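Local coordinates for protein indole-3-pyruvate decarboxylase (Azospirillum brasilense, PDB 2NXW) that catalyses the decarboxylation of indole-3-pyruvate to indole-3-acetaldehyde, a step of auxin biosynthesis, using thiamine diphosphate and a metal ion, at residues R29-R34 with L85-V90; F73-A78 with S111-I116; N101-A106 with Q143-I148. One frame throughout, in Å; residues are numbered along the deposited sequence.

Contact 1: R29-R34 with L85-V90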
loop_
_atom_site.group_PDB
_atom_site.type_symbol
_atom_site.label_atom_id
_atom_site.label_comp_id
_atom_site.label_asym_id
_atom_site.label_seq_id
_atom_site.Cartn_x
_atom_site.Cartn_y
_atom_site.Cartn_z
ATOM N N ARG A 29 -0.750 21.355 32.435
ATOM C CA ARG A 29 -0.230 20.888 33.717
ATOM C C ARG A 29 0.367 19.483 33.604
ATOM O O ARG A 29 1.396 19.197 34.209
ATOM C CB ARG A 29 -1.334 20.921 34.784
ATOM C CG ARG A 29 -1.707 22.335 35.210
ATOM C CD ARG A 29 -2.813 22.344 36.266
ATOM N NE ARG A 29 -3.166 23.710 36.652
ATOM C CZ ARG A 29 -2.363 24.532 37.321
ATOM N NH1 ARG A 29 -1.153 24.134 37.688
ATOM N NH2 ARG A 29 -2.766 25.762 37.615
ATOM N N ALA A 30 -0.272 18.610 32.829
ATOM C CA ALA A 30 0.221 17.249 32.632
ATOM C C ALA A 30 1.591 17.279 31.944
ATOM O O ALA A 30 2.467 16.465 32.243
ATOM C CB ALA A 30 -0.762 16.450 31.790
ATOM N N LEU A 31 1.765 18.222 31.023
ATOM C CA LEU A 31 3.036 18.350 30.316
ATOM C C LEU A 31 4.111 18.852 31.280
ATOM O O LEU A 31 5.228 18.332 31.302
ATOM C CB LEU A 31 2.882 19.312 29.130
ATOM C CG LEU A 31 2.030 18.742 27.990
ATOM C CD1 LEU A 31 1.555 19.854 27.067
ATOM C CD2 LEU A 31 2.846 17.682 27.240
ATOM N N LYS A 32 3.764 19.848 32.087
ATOM C CA LYS A 32 4.706 20.385 33.057
ATOM C C LYS A 32 5.090 19.306 34.076
ATOM O O LYS A 32 6.253 19.217 34.484
ATOM C CB LYS A 32 4.104 21.601 33.765
ATOM C CG LYS A 32 5.082 22.266 34.717
ATOM C CD LYS A 32 4.480 23.477 35.382
ATOM C CE LYS A 32 5.493 24.119 36.319
ATOM N NZ LYS A 32 4.940 25.310 37.013
ATOM N N ASP A 33 4.120 18.478 34.471
ATOM C CA ASP A 33 4.372 17.388 35.425
ATOM C C ASP A 33 5.406 16.415 34.879
ATOM O O ASP A 33 6.126 15.757 35.633
ATOM C CB ASP A 33 3.106 16.567 35.705
ATOM C CG ASP A 33 2.063 17.321 36.492
ATOM O OD1 ASP A 33 2.412 18.275 37.220
ATOM O OD2 ASP A 33 0.880 16.928 36.387
ATOM N N ARG A 34 5.457 16.314 33.556
ATOM C CA ARG A 34 6.375 15.410 32.887
ATOM C C ARG A 34 7.679 16.057 32.434
ATOM O O ARG A 34 8.450 15.452 31.688
ATOM C CB ARG A 34 5.651 14.747 31.719
ATOM C CG ARG A 34 4.570 13.782 32.208
ATOM C CD ARG A 34 3.615 13.353 31.109
ATOM N NE ARG A 34 2.726 12.287 31.573
ATOM C CZ ARG A 34 1.691 12.465 32.389
ATOM N NH1 ARG A 34 1.386 13.680 32.836
ATOM N NH2 ARG A 34 0.982 11.410 32.784
ATOM N N LEU A 85 9.918 16.186 27.396
ATOM C CA LEU A 85 8.929 16.366 26.334
ATOM C C LEU A 85 9.034 17.754 25.735
ATOM O O LEU A 85 9.236 18.734 26.462
ATOM C CB LEU A 85 7.501 16.207 26.875
ATOM C CG LEU A 85 7.097 14.842 27.425
ATOM C CD1 LEU A 85 5.652 14.917 27.880
ATOM C CD2 LEU A 85 7.259 13.762 26.356
ATOM N N GLY A 86 8.907 17.827 24.408
ATOM C CA GLY A 86 8.900 19.105 23.718
ATOM C C GLY A 86 7.437 19.399 23.413
ATOM O O GLY A 86 6.638 18.467 23.319
ATOM N N VAL A 87 7.069 20.670 23.262
ATOM C CA VAL A 87 5.673 21.008 22.991
ATOM C C VAL A 87 5.563 22.000 21.849
ATOM O O VAL A 87 6.115 23.104 21.900
ATOM C CB VAL A 87 4.974 21.577 24.257
ATOM C CG1 VAL A 87 3.470 21.692 24.013
ATOM C CG2 VAL A 87 5.250 20.668 25.453
ATOM N N ALA A 88 4.820 21.594 20.823
ATOM C CA ALA A 88 4.627 22.391 19.620
ATOM C C ALA A 88 3.143 22.542 19.348
ATOM O O ALA A 88 2.455 21.548 19.083
ATOM C CB ALA A 88 5.302 21.699 18.441
ATOM N N ALA A 89 2.665 23.781 19.402
ATOM C CA ALA A 89 1.249 24.089 19.198
ATOM C C ALA A 89 0.985 24.789 17.876
ATOM O O ALA A 89 1.606 25.805 17.561
ATOM C CB ALA A 89 0.732 24.954 20.365
ATOM N N VAL A 90 0.033 24.240 17.125
ATOM C CA VAL A 90 -0.331 24.757 15.817
ATOM C C VAL A 90 -1.837 24.848 15.614
ATOM O O VAL A 90 -2.631 24.395 16.453
ATOM C CB VAL A 90 0.248 23.860 14.697
ATOM C CG1 VAL A 90 1.785 23.903 14.740
ATOM C CG2 VAL A 90 -0.259 22.434 14.853
#
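Leu31, near the C-terminal end of helix 23-33, meets Leu85 and Val87 with one methyl each. With CG anti to the carbonyl carbon (chi1 -70°), the end of the side chain comes nearer the strand than its CB does. CD1 reaches tip to tip toward Val87 and lies 4.0 Å from Val87 CG1, with Val87 CG2 almost as near. CD2 comes to 4.0 Å from Leu85 CD1, the two leucine side chains crossing at about a right angle. One turn on, Arg34 lies alongside Leu85 and points the same way, its CB 3.8 Å from Leu85 CD1. The arginine chain then runs extended away from the strand, and its NH1 turns back to the helix, giving Ala30 O a hydrogen bond of 3.0 Å that lies in the guanidinium plane. NE forms a salt bridge with Asp198. An alanine here would keep CB against Leu85 but would probably leave Asp198 without its charged mate and Ala30 O without this donor. The contact is buried on one face of the N-terminal domain's parallel sheet: Leu31 also touches Val114 and Ile116 of strand 113-119, while Leu169 of helix 161-175 packs on Ala30, Leu31 and Arg34.

Contact 2: F73-A78 with S111-I116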
loop_
_atom_site.group_PDB
_atom_site.type_symbol
_atom_site.label_atom_id
_atom_site.label_comp_id
_atom_site.label_asym_id
_atom_site.label_seq_id
_atom_site.Cartn_x
_atom_site.Cartn_y
_atom_site.Cartn_z
ATOM N N PHE A 73 10.961 22.414 15.023
ATOM C CA PHE A 73 12.384 22.253 15.297
ATOM C C PHE A 73 12.763 22.752 16.698
ATOM O O PHE A 73 13.595 22.139 17.374
ATOM C CB PHE A 73 13.224 23.018 14.262
ATOM C CG PHE A 73 13.144 22.465 12.849
ATOM C CD1 PHE A 73 13.237 21.092 12.602
ATOM C CD2 PHE A 73 13.057 23.337 11.763
ATOM C CE1 PHE A 73 13.250 20.599 11.284
ATOM C CE2 PHE A 73 13.073 22.859 10.447
ATOM C CZ PHE A 73 13.170 21.491 10.206
ATOM N N ALA A 74 12.171 23.874 17.113
ATOM C CA ALA A 74 12.454 24.443 18.426
ATOM C C ALA A 74 11.951 23.499 19.514
ATOM O O ALA A 74 12.655 23.262 20.488
ATOM C CB ALA A 74 11.784 25.802 18.562
ATOM N N ALA A 75 10.750 22.946 19.332
ATOM C CA ALA A 75 10.204 22.020 20.331
ATOM C C ALA A 75 11.078 20.767 20.411
ATOM O O ALA A 75 11.337 20.233 21.498
ATOM C CB ALA A 75 8.769 21.643 19.972
ATOM N N ASP A 76 11.523 20.281 19.254
ATOM C CA ASP A 76 12.393 19.118 19.196
ATOM C C ASP A 76 13.685 19.440 19.959
ATOM O O ASP A 76 14.135 18.673 20.805
ATOM C CB ASP A 76 12.686 18.810 17.720
ATOM C CG ASP A 76 13.547 17.577 17.522
ATOM O OD1 ASP A 76 13.959 16.938 18.513
ATOM O OD2 ASP A 76 13.802 17.243 16.343
ATOM N N ALA A 77 14.285 20.588 19.656
ATOM C CA ALA A 77 15.516 20.989 20.325
ATOM C C ALA A 77 15.356 21.108 21.839
ATOM O O ALA A 77 16.265 20.739 22.583
ATOM C CB ALA A 77 16.009 22.305 19.752
ATOM N N ALA A 78 14.226 21.647 22.289
ATOM C CA ALA A 78 13.972 21.784 23.723
ATOM C C ALA A 78 13.895 20.404 24.370
ATOM O O ALA A 78 14.409 20.188 25.481
ATOM C CB ALA A 78 12.681 22.551 23.953
ATOM N N SER A 111 12.910 11.889 19.335
ATOM C CA SER A 111 12.693 13.059 20.194
ATOM C C SER A 111 11.184 13.192 20.387
ATOM O O SER A 111 10.433 13.335 19.414
ATOM C CB SER A 111 13.261 14.319 19.534
ATOM O OG SER A 111 13.105 15.431 20.397
ATOM N N PRO A 112 10.720 13.150 21.647
ATOM C CA PRO A 112 9.292 13.243 21.955
ATOM C C PRO A 112 8.651 14.615 21.908
ATOM O O PRO A 112 8.492 15.283 22.939
ATOM C CB PRO A 112 9.208 12.606 23.337
ATOM C CG PRO A 112 10.440 13.112 23.986
ATOM C CD PRO A 112 11.507 12.958 22.881
ATOM N N VAL A 113 8.284 15.030 20.703
ATOM C CA VAL A 113 7.614 16.303 20.519
ATOM C C VAL A 113 6.119 16.053 20.598
ATOM O O VAL A 113 5.581 15.209 19.877
ATOM C CB VAL A 113 7.936 16.939 19.139
ATOM C CG1 VAL A 113 7.045 18.154 18.905
ATOM C CG2 VAL A 113 9.413 17.345 19.085
ATOM N N VAL A 114 5.460 16.765 21.503
ATOM C CA VAL A 114 4.016 16.653 21.651
ATOM C C VAL A 114 3.393 17.715 20.752
ATOM O O VAL A 114 3.524 18.917 21.003
ATOM C CB VAL A 114 3.578 16.902 23.116
ATOM C CG1 VAL A 114 2.059 16.831 23.227
ATOM C CG2 VAL A 114 4.231 15.873 24.037
ATOM N N VAL A 115 2.746 17.271 19.683
ATOM C CA VAL A 115 2.093 18.177 18.752
ATOM C C VAL A 115 0.664 18.386 19.229
ATOM O O VAL A 115 -0.063 17.414 19.444
ATOM C CB VAL A 115 2.053 17.567 17.341
ATOM C CG1 VAL A 115 1.284 18.490 16.377
ATOM C CG2 VAL A 115 3.477 17.335 16.851
ATOM N N ILE A 116 0.278 19.645 19.406
ATOM C CA ILE A 116 -1.074 19.979 19.849
ATOM C C ILE A 116 -1.687 20.858 18.775
ATOM O O ILE A 116 -1.232 21.980 18.553
ATOM C CB ILE A 116 -1.068 20.780 21.172
ATOM C CG1 ILE A 116 -0.282 20.023 22.238
ATOM C CG2 ILE A 116 -2.517 21.014 21.646
ATOM C CD1 ILE A 116 -0.117 20.805 23.528
#
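Helix 68-82 lies on the parallel sheet of the N-terminal alpha/beta domain, where Ala75 and Asp76 meet Val113 at the start of strand 113-119 and Ser111 just before it. Val113 points at the helix with both methyls. Its CG1, anti to the backbone N (chi1 171°), faces Ala75 and comes to 4.0 Å from Ala75 CB. CG2 presses on the helix backbone itself, 3.5 Å from Asp76 CA, and also meets Asp76 CB at 3.8 Å. The small side chain of Ala75 probably helps the helix lie this close. Before the strand the chain bends through an inverse gamma turn centred on Pro112, with Ser111 pointing toward the helix. Ser111 OG donates a hydrogen bond to Asp76 OD1 at 2.6 Å, although that oxygen is crowded by Ser111 CB in the model, so its exact place is doubtful. OD1 also takes a salt bridge from Arg80 one turn along the helix, while Ala106 of helix 100-108 touches both Asp76 and Val113. The chemistry is therefore divided: close apolar packing at Ala75 and Val113, and beside it a buried carboxylate whose charge is probably balanced by Arg80; the serine probably adds a donor, its geometry less sure.

Contact 3: N101-A106 with Q143-I148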
loop_
_atom_site.group_PDB
_atom_site.type_symbol
_atom_site.label_atom_id
_atom_site.label_comp_id
_atom_site.label_asym_id
_atom_site.label_seq_id
_atom_site.Cartn_x
_atom_site.Cartn_y
_atom_site.Cartn_z
ATOM N N ASN A 101 7.253 18.003 8.344
ATOM C CA ASN A 101 8.661 17.670 8.215
ATOM C C ASN A 101 9.402 17.708 9.557
ATOM O O ASN A 101 10.143 16.777 9.894
ATOM C CB ASN A 101 9.327 18.613 7.209
ATOM C CG ASN A 101 10.803 18.364 7.091
ATOM O OD1 ASN A 101 11.241 17.219 6.938
ATOM N ND2 ASN A 101 11.590 19.430 7.160
ATOM N N ALA A 102 9.220 18.783 10.326
ATOM C CA ALA A 102 9.906 18.875 11.614
ATOM C C ALA A 102 9.511 17.717 12.527
ATOM O O ALA A 102 10.350 17.177 13.255
ATOM C CB ALA A 102 9.585 20.210 12.290
ATOM N N VAL A 103 8.239 17.328 12.474
ATOM C CA VAL A 103 7.774 16.229 13.317
ATOM C C VAL A 103 8.354 14.895 12.851
ATOM O O VAL A 103 8.748 14.061 13.685
ATOM C CB VAL A 103 6.230 16.192 13.361
ATOM C CG1 VAL A 103 5.739 14.960 14.134
ATOM C CG2 VAL A 103 5.729 17.474 14.037
ATOM N N ALA A 104 8.430 14.693 11.534
ATOM C CA ALA A 104 9.017 13.461 10.993
ATOM C C ALA A 104 10.487 13.381 11.422
ATOM O O ALA A 104 10.988 12.308 11.758
ATOM C CB ALA A 104 8.900 13.437 9.457
ATOM N N GLY A 105 11.175 14.529 11.428
ATOM C CA GLY A 105 12.563 14.553 11.852
ATOM C C GLY A 105 12.712 14.158 13.311
ATOM O O GLY A 105 13.641 13.443 13.673
ATOM N N ALA A 106 11.788 14.633 14.144
ATOM C CA ALA A 106 11.805 14.309 15.573
ATOM C C ALA A 106 11.552 12.809 15.739
ATOM O O ALA A 106 12.197 12.143 16.556
ATOM C CB ALA A 106 10.735 15.106 16.298
ATOM N N GLN A 143 -4.926 11.533 9.658
ATOM C CA GLN A 143 -4.317 10.429 8.920
ATOM C C GLN A 143 -2.851 10.673 8.576
ATOM O O GLN A 143 -2.051 9.744 8.545
ATOM C CB GLN A 143 -5.106 10.144 7.645
ATOM C CG GLN A 143 -6.526 9.672 7.914
ATOM C CD GLN A 143 -6.568 8.448 8.809
ATOM O OE1 GLN A 143 -5.992 7.410 8.486
ATOM N NE2 GLN A 143 -7.248 8.563 9.945
ATOM N N VAL A 144 -2.505 11.921 8.292
ATOM C CA VAL A 144 -1.124 12.245 7.984
ATOM C C VAL A 144 -0.292 12.177 9.262
ATOM O O VAL A 144 0.781 11.577 9.277
ATOM C CB VAL A 144 -1.020 13.656 7.339
ATOM C CG1 VAL A 144 0.416 14.157 7.373
ATOM C CG2 VAL A 144 -1.506 13.595 5.897
ATOM N N PHE A 145 -0.784 12.764 10.352
ATOM C CA PHE A 145 0.006 12.732 11.572
ATOM C C PHE A 145 0.173 11.351 12.184
ATOM O O PHE A 145 1.168 11.088 12.851
ATOM C CB PHE A 145 -0.526 13.741 12.599
ATOM C CG PHE A 145 0.042 15.126 12.406
ATOM C CD1 PHE A 145 -0.564 16.037 11.538
ATOM C CD2 PHE A 145 1.243 15.475 13.012
ATOM C CE1 PHE A 145 0.027 17.281 11.274
ATOM C CE2 PHE A 145 1.846 16.716 12.754
ATOM C CZ PHE A 145 1.234 17.617 11.882
ATOM N N LYS A 146 -0.781 10.459 11.930
ATOM C CA LYS A 146 -0.687 9.106 12.459
ATOM C C LYS A 146 0.525 8.397 11.860
ATOM O O LYS A 146 1.050 7.454 12.446
ATOM C CB LYS A 146 -1.955 8.311 12.133
ATOM N N GLU A 147 0.973 8.859 10.695
ATOM C CA GLU A 147 2.123 8.259 10.021
ATOM C C GLU A 147 3.467 8.685 10.611
ATOM O O GLU A 147 4.479 8.021 10.395
ATOM C CB GLU A 147 2.116 8.622 8.528
ATOM C CG GLU A 147 0.936 8.087 7.729
ATOM C CD GLU A 147 0.929 6.575 7.632
ATOM O OE1 GLU A 147 2.014 5.980 7.443
ATOM O OE2 GLU A 147 -0.167 5.983 7.726
ATOM N N ILE A 148 3.483 9.787 11.358
ATOM C CA ILE A 148 4.729 10.297 11.919
ATOM C C ILE A 148 4.745 10.478 13.433
ATOM O O ILE A 148 5.541 11.253 13.972
ATOM C CB ILE A 148 5.102 11.629 11.243
ATOM C CG1 ILE A 148 3.952 12.630 11.388
ATOM C CG2 ILE A 148 5.409 11.384 9.768
ATOM C CD1 ILE A 148 4.236 13.997 10.768
#
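Ile148, at the last position of a type I turn starting at Phe145, points its side chain at Val103 and Ala104 of helix 100-108. From CB the chain divides. CG2 takes one way and meets the methyl of Ala104, 4.1 Å from Ala104 CB. CG1 is wedged between the backbone N and the carbonyl carbon (chi1 56°), and from there passes 4.0 Å from Val103 CG1. At the tip, CD1 lies over the branch point of the valine, 3.8 Å from Val103 CG1 and 3.9 Å from Val103 CB, so the isoleucine straddles two successive helix residues. The side chains of Val103 and Ile148 cross at about a right angle. The other methyl of Val103 is used for Phe145: Val103 CG2 sits at the ring edge, near its plane, 4.2 Å from Phe145 CE2. Tyr180 of strand 179-184 stacks on that same ring, and Val115 touches both Phe145 and Val103, which joins the contact to the sheet. The turn is closed by a backbone bond from Ile148 N to Phe145 O. Around it sits the second subunit: Val144 packs on Val144 of that copy, and Glu147 on its Gln143. The contact packs helix 100-108 of the N-terminal thiamine-diphosphate-binding domain against residues 143-148 at the subunit interface, with the Ala104 side chain about 11 Å from a bound thiamine diphosphate. No hydrogen bond links the two segments. Between them the contact is apolar packing, probably at some cost: Ile148 O, 3.7 Å from Val103 CG1, is buried against a methyl and has no polar partner in the model.

Overall arrangement
From the N terminus, helix 23-33 comes first and meets residues 85-90, which close contact 1. Before that happens helix 68-82 has already opened contact 2, so the two loops cross. Helix 100-108 then opens contact 3, strand 113-119 closes contact 2, and residues 143-148 close contact 3; contacts 2 and 3 cross as well, while 1 and 3 follow in series. Strands 86-90 and 113-119 are neighbours in one parallel sheet, joined by probable bonds such as Gly86 O to Val114 N. Val87 and Ala88 face opposite ways, toward helices 23-33 and 68-82 respectively. Contact 3 extends the packing from the sheet to the second subunit.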